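Side-chain contacts in Two-component system sensor histidine kinase (Bacteroides thetaiotaomicron, PDB 3OTT), which probably senses saccharides through this extracellular beta-propeller and beta-sandwich region and, as a predicted histidine kinase, passes the signal on by phosphorylation: residues Phe330-Ser333 and Lys334-Trp338; Phe348-Pro351 and Ala352-His356. All coordinates share one frame; numbering follows the deposited sequence.

Interaction 1 of 2, residues Phe330-Ser333 and Lys334-Trp338; sequences FRDS and KGFYW
Phe330 pairs with Trp338 across the two strands. Phe330 O takes the Trp338 N-H at 2.7 Å, and the return bond from Phe330 N to Trp338 O is weak. Arg331 sits opposite Tyr337 on the other face of the sheet. Its side chain runs extended over one face of the tyrosine ring, with Arg331 CG 3.9 Å from the Tyr337 ring centroid in a CH-pi contact. The guanidinium continues over the phenol end, its plane 22° from that of the ring. Arg331 NE bonds to Gly335 O at 3.2 Å, and NH1 forms a salt bridge with Asp605. Strands 326-331 and 337-341 make a beta hairpin in a blade of the second beta-propeller of the chain. Asp332 begins the type I turn that ends at Gly335, closed by Gly335 N to Asp332 O at 2.8 Å. Its CG lies between the backbone N and the carbonyl carbon (chi1 70°), which turns the carboxylate back over the turn. Asp332 OD1 accepts Phe336 N at 2.9 Å. Asp332 OD2 accepts Trp338 NE1 at 3.1 Å and also bonds Tyr399 OH. Phe336 N and Trp338 NE1 both come from above the carboxylate plane, while OD2 lies in the indole plane. Ser333 OG bonds Glu380.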
# COMPACT_ATOMS: atom_id res chain seq x y z
N PHE B 330 16.17 17.54 3.23
CA PHE B 330 17.40 17.76 3.94
C PHE B 330 18.11 16.44 4.12
O PHE B 330 17.50 15.40 4.31
CB PHE B 330 17.12 18.42 5.29
CG PHE B 330 18.36 18.96 5.96
CD1 PHE B 330 18.90 20.19 5.58
CD2 PHE B 330 19.00 18.22 7.00
CE1 PHE B 330 20.08 20.70 6.22
CE2 PHE B 330 20.16 18.69 7.63
CZ PHE B 330 20.72 19.91 7.24
N ARG B 331 19.41 16.45 4.02
CA ARG B 331 20.22 15.28 4.36
C ARG B 331 21.21 15.73 5.46
O ARG B 331 21.93 16.71 5.29
CB ARG B 331 20.98 14.79 3.12
CG ARG B 331 21.53 13.38 3.27
CD ARG B 331 22.61 13.09 2.32
NE ARG B 331 22.93 11.67 2.36
CZ ARG B 331 24.00 11.15 1.75
NH1 ARG B 331 24.81 11.97 1.09
NH2 ARG B 331 24.26 9.85 1.79
N ASP B 332 21.25 15.02 6.60
CA ASP B 332 22.07 15.47 7.69
C ASP B 332 23.54 15.06 7.60
O ASP B 332 23.93 14.26 6.75
CB ASP B 332 21.45 15.15 9.06
CG ASP B 332 21.45 13.71 9.36
OD1 ASP B 332 22.20 12.93 8.72
OD2 ASP B 332 20.66 13.34 10.26
N SER B 333 24.34 15.63 8.49
CA SER B 333 25.75 15.32 8.61
C SER B 333 26.00 13.80 8.82
O SER B 333 26.95 13.32 8.28
CB SER B 333 26.45 16.21 9.65
OG SER B 333 25.98 15.91 10.96
N LYS B 334 25.13 13.05 9.52
CA LYS B 334 25.25 11.57 9.55
C LYS B 334 24.73 10.79 8.26
O LYS B 334 24.85 9.56 8.19
CB LYS B 334 24.55 10.95 10.76
CG LYS B 334 24.88 11.49 12.15
CD LYS B 334 23.62 11.40 13.06
CE LYS B 334 23.94 11.51 14.55
NZ LYS B 334 24.43 12.87 14.91
N GLY B 335 24.17 11.48 7.27
CA GLY B 335 23.77 10.86 6.03
C GLY B 335 22.31 10.45 5.95
O GLY B 335 21.86 9.96 4.90
N PHE B 336 21.55 10.70 7.01
CA PHE B 336 20.11 10.42 6.97
C PHE B 336 19.44 11.43 6.04
O PHE B 336 19.74 12.61 6.10
CB PHE B 336 19.45 10.49 8.35
CG PHE B 336 19.85 9.36 9.29
CD1 PHE B 336 19.30 8.09 9.16
CD2 PHE B 336 20.79 9.57 10.33
CE1 PHE B 336 19.67 7.02 10.04
CE2 PHE B 336 21.15 8.53 11.23
CZ PHE B 336 20.60 7.26 11.07
N TYR B 337 18.49 10.97 5.24
CA TYR B 337 17.67 11.89 4.49
C TYR B 337 16.46 12.20 5.32
O TYR B 337 15.98 11.33 6.03
CB TYR B 337 17.24 11.26 3.17
CG TYR B 337 18.39 10.99 2.25
CD1 TYR B 337 19.13 9.81 2.34
CD2 TYR B 337 18.72 11.91 1.26
CE1 TYR B 337 20.20 9.58 1.44
CE2 TYR B 337 19.74 11.70 0.40
CZ TYR B 337 20.49 10.55 0.48
OH TYR B 337 21.51 10.41 -0.44
N TRP B 338 15.97 13.44 5.24
CA TRP B 338 14.81 13.89 5.97
C TRP B 338 13.93 14.67 5.00
O TRP B 338 14.26 15.83 4.65
CB TRP B 338 15.21 14.82 7.09
CG TRP B 338 15.98 14.20 8.22
CD1 TRP B 338 17.34 14.18 8.40
CD2 TRP B 338 15.42 13.57 9.37
NE1 TRP B 338 17.66 13.55 9.57
CE2 TRP B 338 16.50 13.16 10.19
CE3 TRP B 338 14.11 13.28 9.77
CZ2 TRP B 338 16.30 12.54 11.42
CZ3 TRP B 338 13.92 12.65 10.94
CH2 TRP B 338 15.00 12.30 11.78

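Interaction 2 of 2, residues Phe348-Pro351 and Ala352-His356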
# COMPACT_ATOMS: atom_id res chain seq x y z
N PHE B 348 15.15 8.29 6.30
CA PHE B 348 15.52 7.10 5.55
C PHE B 348 16.96 7.25 5.07
O PHE B 348 17.49 8.36 5.08
CB PHE B 348 14.50 6.85 4.39
CG PHE B 348 14.48 7.91 3.33
CD1 PHE B 348 13.83 9.13 3.54
CD2 PHE B 348 15.11 7.67 2.09
CE1 PHE B 348 13.82 10.14 2.50
CE2 PHE B 348 15.10 8.66 1.08
CZ PHE B 348 14.47 9.93 1.30
N THR B 349 17.61 6.17 4.68
CA THR B 349 19.03 6.23 4.34
C THR B 349 19.38 6.03 2.85
O THR B 349 20.46 6.42 2.39
CB THR B 349 19.84 5.21 5.12
OG1 THR B 349 19.37 3.90 4.78
CG2 THR B 349 19.71 5.45 6.64
N ASP B 350 18.52 5.41 2.07
CA ASP B 350 18.87 5.38 0.65
C ASP B 350 17.70 5.80 -0.24
O ASP B 350 16.58 5.33 -0.05
CB ASP B 350 19.50 4.03 0.21
CG ASP B 350 18.44 2.96 -0.12
OD1 ASP B 350 18.35 2.59 -1.33
OD2 ASP B 350 17.71 2.49 0.81
N PRO B 351 17.96 6.71 -1.19
CA PRO B 351 16.98 7.28 -2.10
C PRO B 351 16.25 6.23 -2.95
O PRO B 351 15.24 6.54 -3.58
CB PRO B 351 17.82 8.19 -3.00
CG PRO B 351 19.24 7.55 -2.90
CD PRO B 351 19.28 7.30 -1.43
N ALA B 352 16.73 4.99 -2.98
CA ALA B 352 16.00 3.95 -3.71
C ALA B 352 15.18 3.02 -2.77
O ALA B 352 14.43 2.11 -3.24
CB ALA B 352 16.94 3.18 -4.66
N GLY B 353 15.29 3.28 -1.46
CA GLY B 353 14.56 2.53 -0.44
C GLY B 353 14.81 1.03 -0.36
O GLY B 353 13.99 0.30 0.23
N GLU B 354 15.93 0.56 -0.93
CA GLU B 354 16.30 -0.87 -0.88
C GLU B 354 16.44 -1.43 0.55
O GLU B 354 15.99 -2.54 0.83
CB GLU B 354 17.57 -1.13 -1.65
CG GLU B 354 17.50 -0.61 -3.03
CD GLU B 354 18.81 -0.72 -3.77
OE1 GLU B 354 19.39 -1.84 -3.80
OE2 GLU B 354 19.22 0.33 -4.36
N ARG B 355 17.07 -0.67 1.43
CA ARG B 355 17.03 -0.98 2.87
C ARG B 355 15.68 -0.47 3.33
O ARG B 355 15.39 0.74 3.18
CB ARG B 355 18.14 -0.24 3.61
CG ARG B 355 19.41 -0.07 2.81
CD ARG B 355 20.54 0.44 3.67
NE ARG B 355 21.44 1.26 2.87
CZ ARG B 355 22.17 2.27 3.36
NH1 ARG B 355 22.12 2.59 4.66
NH2 ARG B 355 22.97 2.95 2.54
N HIS B 356 14.83 -1.35 3.86
CA HIS B 356 13.44 -0.94 4.13
C HIS B 356 13.37 -0.39 5.57
O HIS B 356 12.77 -0.99 6.46
CB HIS B 356 12.44 -2.10 3.86
CG HIS B 356 12.47 -2.61 2.43
ND1 HIS B 356 12.01 -1.87 1.36
CD2 HIS B 356 12.88 -3.79 1.91
CE1 HIS B 356 12.15 -2.57 0.24
NE2 HIS B 356 12.67 -3.74 0.55
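Asp350 points its carboxylate across the turn at the backbone of Ala352 to Arg355. A chi1 of 84° tucks CG against both the backbone N and C, and this swings both oxygens over the peptide N-H groups that follow. Asp350 OD1 accepts Glu354 N at 3.2 Å on its syn lone pair. A weak bond from Ala352 N, 3.3 Å long, reaches the same Asp350 OD1. Asp350 OD2 accepts Arg355 N at 3.3 Å, met from above the carboxylate plane. With an alanine here, the N-H groups of Glu354 and Arg355 would probably lose these acceptors and the end of the turn could drift. The Glu354 side chain rises beside the carboxylate. Its OE2 is 3.9 Å from Asp350 OD1, so two like charges may stand close and raise the proton affinity of one of them. Arg355 and Thr349 cross at about a right angle. Thr349 OG1 lies over one face of the guanidinium, 3.0 Å from Arg355 NH1, but the angle is too poor for a hydrogen bond. That hydroxyl is bonded to Asp357 instead. The backbone bond from Gly353 N to Asp350 O, 2.8 Å, closes a type I beta turn. The turn lies in the loop between strands 344-348 and 359-361 of a propeller blade, where Ala352 and Glu354 line the hexatantalum dodecabromide site.

How the interactions relate
Going from the N terminus, interaction 1 comes first and closes the tight hairpin between strands 326-331 and 337-341. The chain then runs through strand 344-348 and enters interaction 2, which closes a turn in the loop leading to strand 359-361. The two are in series; neither nests in nor crosses the other. Their centres are about 12 Å apart, yet they touch. Tyr337 N and Phe348 O, 2.8 Å apart, probably form a hydrogen bond between adjacent strands. The Tyr337 ring also packs on Pro351, and Phe336 meets Thr349. Together the two local contacts tie the blade's first hairpin to the loop before its last strand.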